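Local coordinates for protein 4-alpha-glucanotransferase (Aquifex aeolicus, PDB 1TZ7) that belongs to the amylomaltase (disproportionating enzyme) family of glucanotransferases, proteins built around a parallel beta/alpha barrel, at residues A[27-32]-A[467-472]; A[39-44]-A[122-127]. All blocks are in the same frame, centred on the assembly; numbering follows the deposited sequence.

Contact 1 (A[27-32]-A[467-472]); sequences LLHVTS and ARMNYP
Met469 reaches across to His29, Thr31 and Ser32 with the end of its side chain, joining two loops of the beta/alpha barrel: the one that leaves strand 23-27 and the one that follows helix 457-460, directly after the neighbouring strand 452-456. All the contacts between the segments are van der Waals, with no hydrogen bond from one to the other. On the nonpolar side, the methyl CE lies 3.9 Å from His29 CB and comes obliquely to the imidazole ring. The thioether gets there because Met469 CG stands anti to its own backbone N (chi1 -168°) and the chain bends at chi2 (59°), which turns CE toward all three side chains.

Two hydroxyl oxygens meet the same methyl. Ser32 OG is also hydrogen-bonded to Trp481 O. His29 ND1 is bonded to the backbone N of Leu64, which restrains the ring's rotation from outside the contact. Ser32 N bonds to His29 O at 3.0 Å, an i to i+3 bond at the 3-10 segment 30-32, which holds the three touching residues on one bend. Thr31 OG1 sits 3.7 Å from Met469 CE, and Ser32 OG is closer still, 3.4 Å from that methyl carbon.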
loop_
_atom_site.group_PDB
_atom_site.type_symbol
_atom_site.label_atom_id
_atom_site.label_comp_id
_atom_site.label_asym_id
_atom_site.label_seq_id
_atom_site.Cartn_x
_atom_site.Cartn_y
_atom_site.Cartn_z
ATOM N N LEU A 27 0.682 7.824 -9.163
ATOM C CA LEU A 27 0.468 6.578 -8.442
ATOM C C LEU A 27 1.144 5.427 -9.197
ATOM O O LEU A 27 0.739 5.070 -10.305
ATOM C CB LEU A 27 -1.038 6.312 -8.272
ATOM C CG LEU A 27 -1.472 4.919 -7.777
ATOM C CD1 LEU A 27 -0.773 4.548 -6.496
ATOM C CD2 LEU A 27 -2.990 4.881 -7.595
ATOM N N LEU A 28 2.183 4.870 -8.590
ATOM C CA LEU A 28 2.959 3.798 -9.205
ATOM C C LEU A 28 3.613 2.948 -8.126
ATOM O O LEU A 28 4.450 3.430 -7.372
ATOM C CB LEU A 28 4.041 4.383 -10.123
ATOM C CG LEU A 28 4.958 3.357 -10.802
ATOM C CD1 LEU A 28 4.205 2.612 -11.898
ATOM C CD2 LEU A 28 6.196 4.037 -11.367
ATOM N N HIS A 29 3.227 1.685 -8.054
ATOM C CA HIS A 29 3.817 0.758 -7.097
ATOM C C HIS A 29 5.207 0.343 -7.540
ATOM O O HIS A 29 5.501 0.279 -8.740
ATOM C CB HIS A 29 2.937 -0.469 -6.956
ATOM C CG HIS A 29 3.275 -1.341 -5.783
ATOM N ND1 HIS A 29 3.373 -0.859 -4.496
ATOM C CD2 HIS A 29 3.509 -2.672 -5.703
ATOM C CE1 HIS A 29 3.661 -1.857 -3.677
ATOM N NE2 HIS A 29 3.750 -2.966 -4.385
ATOM N N VAL A 30 6.057 0.055 -6.567
ATOM C CA VAL A 30 7.444 -0.300 -6.834
ATOM C C VAL A 30 7.545 -1.479 -7.818
ATOM O O VAL A 30 8.427 -1.504 -8.661
ATOM C CB VAL A 30 8.196 -0.648 -5.514
ATOM C CG1 VAL A 30 9.610 -1.109 -5.806
ATOM C CG2 VAL A 30 8.215 0.573 -4.566
ATOM N N THR A 31 6.625 -2.444 -7.701
ATOM C CA THR A 31 6.672 -3.658 -8.540
ATOM C C THR A 31 6.535 -3.322 -10.018
ATOM O O THR A 31 7.044 -4.042 -10.868
ATOM C CB THR A 31 5.555 -4.656 -8.140
ATOM O OG1 THR A 31 4.271 -4.023 -8.238
ATOM C CG2 THR A 31 5.672 -5.065 -6.673
ATOM N N SER A 32 5.837 -2.226 -10.316
ATOM C CA SER A 32 5.528 -1.850 -11.698
ATOM C C SER A 32 6.719 -1.198 -12.420
ATOM O O SER A 32 6.696 -1.039 -13.641
ATOM C CB SER A 32 4.321 -0.907 -11.735
ATOM O OG SER A 32 3.176 -1.535 -11.201
ATOM N N ALA A 467 -3.958 -3.277 -18.468
ATOM C CA ALA A 467 -2.973 -2.736 -17.521
ATOM C C ALA A 467 -3.584 -2.487 -16.131
ATOM O O ALA A 467 -2.986 -1.816 -15.297
ATOM C CB ALA A 467 -2.376 -1.447 -18.068
ATOM N N ARG A 468 -4.770 -3.035 -15.893
ATOM C CA ARG A 468 -5.416 -2.917 -14.588
ATOM C C ARG A 468 -4.580 -3.622 -13.508
ATOM O O ARG A 468 -4.193 -4.777 -13.665
ATOM C CB ARG A 468 -6.817 -3.523 -14.635
ATOM C CG ARG A 468 -7.629 -3.285 -13.383
ATOM C CD ARG A 468 -9.100 -3.700 -13.506
ATOM N NE ARG A 468 -9.824 -3.471 -12.261
ATOM C CZ ARG A 468 -11.141 -3.529 -12.138
ATOM N NH1 ARG A 468 -11.902 -3.812 -13.186
ATOM N NH2 ARG A 468 -11.703 -3.303 -10.959
ATOM N N MET A 469 -4.310 -2.918 -12.423
ATOM C CA MET A 469 -3.473 -3.449 -11.361
ATOM C C MET A 469 -4.229 -4.507 -10.553
ATOM O O MET A 469 -3.746 -5.618 -10.377
ATOM C CB MET A 469 -2.997 -2.318 -10.440
ATOM C CG MET A 469 -1.887 -2.721 -9.481
ATOM S SD MET A 469 -0.392 -3.335 -10.328
ATOM C CE MET A 469 0.867 -2.966 -9.080
ATOM N N ASN A 470 -5.421 -4.156 -10.071
ATOM C CA ASN A 470 -6.212 -5.076 -9.230
ATOM C C ASN A 470 -7.699 -5.054 -9.556
ATOM O O ASN A 470 -8.276 -3.998 -9.836
ATOM C CB ASN A 470 -6.009 -4.757 -7.745
ATOM C CG ASN A 470 -6.827 -5.672 -6.829
ATOM O OD1 ASN A 470 -6.704 -6.892 -6.887
ATOM N ND2 ASN A 470 -7.663 -5.074 -5.981
ATOM N N TYR A 471 -8.309 -6.240 -9.505
ATOM C CA TYR A 471 -9.743 -6.408 -9.681
ATOM C C TYR A 471 -10.336 -6.945 -8.367
ATOM O O TYR A 471 -10.255 -8.137 -8.092
ATOM C CB TYR A 471 -10.005 -7.408 -10.826
ATOM C CG TYR A 471 -11.370 -7.283 -11.494
ATOM C CD1 TYR A 471 -12.545 -7.268 -10.737
ATOM C CD2 TYR A 471 -11.481 -7.196 -12.884
ATOM C CE1 TYR A 471 -13.796 -7.160 -11.349
ATOM C CE2 TYR A 471 -12.726 -7.088 -13.505
ATOM C CZ TYR A 471 -13.879 -7.070 -12.732
ATOM O OH TYR A 471 -15.113 -6.964 -13.340
ATOM N N PRO A 472 -10.916 -6.061 -7.555
ATOM C CA PRO A 472 -11.456 -6.459 -6.247
ATOM C C PRO A 472 -12.485 -7.578 -6.366
ATOM O O PRO A 472 -13.293 -7.576 -7.301
ATOM C CB PRO A 472 -12.119 -5.169 -5.729
ATOM C CG PRO A 472 -11.458 -4.075 -6.463
ATOM C CD PRO A 472 -11.100 -4.624 -7.812
#

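Contact 2 (A[39-44]-A[122-127]); sequences IGDLGK and EYKKEL
The ammonium nitrogen of Lys124 is gripped by three oxygens: the backbone carbonyls Val89 O and Ile91 O, and a water whose oxygen lies 2.7 Å from Lys124 NZ. That water accepts from the lysine and donates to both Ile39 O and Asp41 OD2, each 2.6 Å from the water oxygen. It therefore ties the segment 39-44, in the loop between strand 23-27 and helix 44-56 of the beta/alpha barrel, to helix 117-133, and no direct hydrogen bond runs between the two segments. Asp41 OD2 and Lys124 NZ stay 4.4 Å apart, opposite charges beyond salt-bridge distance with the water linking them.

The lysine leaves its helix with CG beside the backbone N (chi1 -63°), and bends at chi2 and chi4 deliver the nitrogen to the loop. The two side chains, Lys124 and Ile39, cross obliquely, and NZ rests against the methyl CG2 of Ile39 at 3.5 Å, with Asp41 CB a little farther off. Ile39 also packs on Tyr117 and Val120 of the same helix, so nonpolar packing on that helix accompanies the water bridge.

Asp41 divides its carboxylate between two tasks. While OD2 holds the water, OD1 accepts from Gly43 N at 3.0 Å, an Asx turn in which the amide meets the anti side of the oxygen, 28° out of the carboxylate plane. Gly43 is the N-cap of helix 44-56, and the turn thus lies immediately before that helix while fixing the rotation of the acid. Chemically, this is a buried lysine with hydrogen-bonding oxygens around it and a carboxylate one water away, a setting that would favour its charged form.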
loop_
_atom_site.group_PDB
_atom_site.type_symbol
_atom_site.label_atom_id
_atom_site.label_comp_id
_atom_site.label_asym_id
_atom_site.label_seq_id
_atom_site.Cartn_x
_atom_site.Cartn_y
_atom_site.Cartn_z
ATOM N N ILE A 39 10.810 -8.129 -11.712
ATOM C CA ILE A 39 9.915 -7.293 -10.925
ATOM C C ILE A 39 10.594 -5.947 -10.643
ATOM O O ILE A 39 11.819 -5.847 -10.671
ATOM C CB ILE A 39 9.549 -8.016 -9.586
ATOM C CG1 ILE A 39 8.399 -7.304 -8.888
ATOM C CG2 ILE A 39 10.770 -8.102 -8.660
ATOM C CD1 ILE A 39 7.665 -8.182 -7.888
ATOM N N GLY A 40 9.794 -4.922 -10.381
ATOM C CA GLY A 40 10.326 -3.615 -10.027
ATOM C C GLY A 40 11.004 -3.647 -8.666
ATOM O O GLY A 40 10.599 -4.412 -7.787
ATOM N N ASP A 41 12.043 -2.820 -8.494
ATOM C CA ASP A 41 12.822 -2.814 -7.253
ATOM C C ASP A 41 13.286 -1.391 -6.861
ATOM O O ASP A 41 12.961 -0.414 -7.534
ATOM C CB ASP A 41 14.033 -3.775 -7.368
ATOM C CG ASP A 41 14.942 -3.448 -8.543
ATOM O OD1 ASP A 41 15.290 -2.269 -8.725
ATOM O OD2 ASP A 41 15.366 -4.318 -9.328
ATOM N N LEU A 42 14.041 -1.300 -5.768
ATOM C CA LEU A 42 14.422 -0.010 -5.197
ATOM C C LEU A 42 15.757 0.489 -5.774
ATOM O O LEU A 42 16.430 1.332 -5.171
ATOM C CB LEU A 42 14.525 -0.120 -3.670
ATOM C CG LEU A 42 13.288 -0.666 -2.950
ATOM C CD1 LEU A 42 13.542 -0.788 -1.456
ATOM C CD2 LEU A 42 12.081 0.204 -3.221
ATOM N N GLY A 43 16.127 -0.031 -6.940
ATOM C CA GLY A 43 17.399 0.295 -7.557
ATOM C C GLY A 43 17.264 1.288 -8.698
ATOM O O GLY A 43 16.395 2.160 -8.680
ATOM N N LYS A 44 18.130 1.137 -9.694
ATOM C CA LYS A 44 18.325 2.139 -10.752
ATOM C C LYS A 44 17.007 2.730 -11.291
ATOM O O LYS A 44 16.900 3.937 -11.487
ATOM C CB LYS A 44 19.123 1.506 -11.900
ATOM C CG LYS A 44 19.288 2.384 -13.129
ATOM C CD LYS A 44 20.410 1.843 -14.044
ATOM C CE LYS A 44 20.035 1.919 -15.528
ATOM N NZ LYS A 44 20.484 3.194 -16.159
ATOM N N GLU A 122 11.635 -17.018 -5.391
ATOM C CA GLU A 122 12.675 -18.050 -5.315
ATOM C C GLU A 122 14.055 -17.484 -5.637
ATOM O O GLU A 122 15.045 -17.805 -4.966
ATOM C CB GLU A 122 12.354 -19.201 -6.285
ATOM C CG GLU A 122 11.314 -20.178 -5.762
ATOM C CD GLU A 122 11.832 -21.029 -4.611
ATOM O OE1 GLU A 122 13.063 -21.038 -4.375
ATOM O OE2 GLU A 122 11.008 -21.690 -3.944
ATOM N N TYR A 123 14.110 -16.642 -6.673
ATOM C CA TYR A 123 15.380 -16.135 -7.195
ATOM C C TYR A 123 16.024 -15.121 -6.235
ATOM O O TYR A 123 17.214 -15.188 -5.961
ATOM C CB TYR A 123 15.166 -15.481 -8.566
ATOM C CG TYR A 123 16.410 -14.834 -9.130
ATOM C CD1 TYR A 123 17.591 -15.557 -9.262
ATOM C CD2 TYR A 123 16.407 -13.499 -9.528
ATOM C CE1 TYR A 123 18.735 -14.971 -9.776
ATOM C CE2 TYR A 123 17.547 -12.905 -10.044
ATOM C CZ TYR A 123 18.709 -13.648 -10.165
ATOM O OH TYR A 123 19.842 -13.069 -10.673
ATOM N N LYS A 124 15.230 -14.186 -5.740
ATOM C CA LYS A 124 15.741 -13.156 -4.834
ATOM C C LYS A 124 16.048 -13.738 -3.443
ATOM O O LYS A 124 16.932 -13.256 -2.750
ATOM C CB LYS A 124 14.752 -12.001 -4.721
ATOM C CG LYS A 124 14.517 -11.258 -6.038
ATOM C CD LYS A 124 14.848 -9.778 -5.916
ATOM C CE LYS A 124 14.626 -9.045 -7.231
ATOM N NZ LYS A 124 13.827 -7.803 -7.050
ATOM N N LYS A 125 15.312 -14.778 -3.054
ATOM C CA LYS A 125 15.614 -15.509 -1.824
ATOM C C LYS A 125 16.968 -16.192 -1.923
ATOM O O LYS A 125 17.709 -16.243 -0.954
ATOM C CB LYS A 125 14.531 -16.553 -1.534
ATOM C CG LYS A 125 14.648 -17.207 -0.138
ATOM C CD LYS A 125 13.928 -18.559 -0.081
ATOM C CE LYS A 125 12.417 -18.387 0.083
ATOM N NZ LYS A 125 11.652 -19.544 -0.475
ATOM N N GLU A 126 17.283 -16.714 -3.105
ATOM C CA GLU A 126 18.547 -17.414 -3.322
ATOM C C GLU A 126 19.717 -16.430 -3.326
ATOM O O GLU A 126 20.769 -16.712 -2.767
ATOM C CB GLU A 126 18.512 -18.206 -4.646
ATOM C CG GLU A 126 18.678 -19.715 -4.477
ATOM C CD GLU A 126 17.863 -20.271 -3.316
ATOM O OE1 GLU A 126 18.442 -20.992 -2.473
ATOM O OE2 GLU A 126 16.647 -19.984 -3.248
ATOM N N LEU A 127 19.521 -15.274 -3.955
ATOM C CA LEU A 127 20.540 -14.225 -3.965
ATOM C C LEU A 127 20.820 -13.717 -2.552
ATOM O O LEU A 127 21.953 -13.406 -2.217
ATOM C CB LEU A 127 20.103 -13.055 -4.854
ATOM C CG LEU A 127 20.089 -13.304 -6.366
ATOM C CD1 LEU A 127 19.613 -12.058 -7.091
ATOM C CD2 LEU A 127 21.462 -13.727 -6.874
HETATM O O HOH W 1 13.980 -6.507 -9.416
#

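Overall arrangement
Both contacts are buried and use the loop between strand 23-27 and helix 44-56. Contact 1 joins the start of that loop to the loop holding Met469; contact 2 joins its end to helix 117-133. The centre of contact 1 is about 10 Å from that of the chain, and the centre of contact 2 about 19 Å. These centres lie about 18 Å apart, yet the two halves of the loop touch: Thr31 O to Gly40 N, 2.9 Å, is probably a hydrogen bond, and Val30 packs on Leu42. The inner contact relies on a thioether methyl against three side chains, two of them, His29 and Ser32, hydrogen-bonded elsewhere; the outer on a lysine, probably charged, and a bridging water.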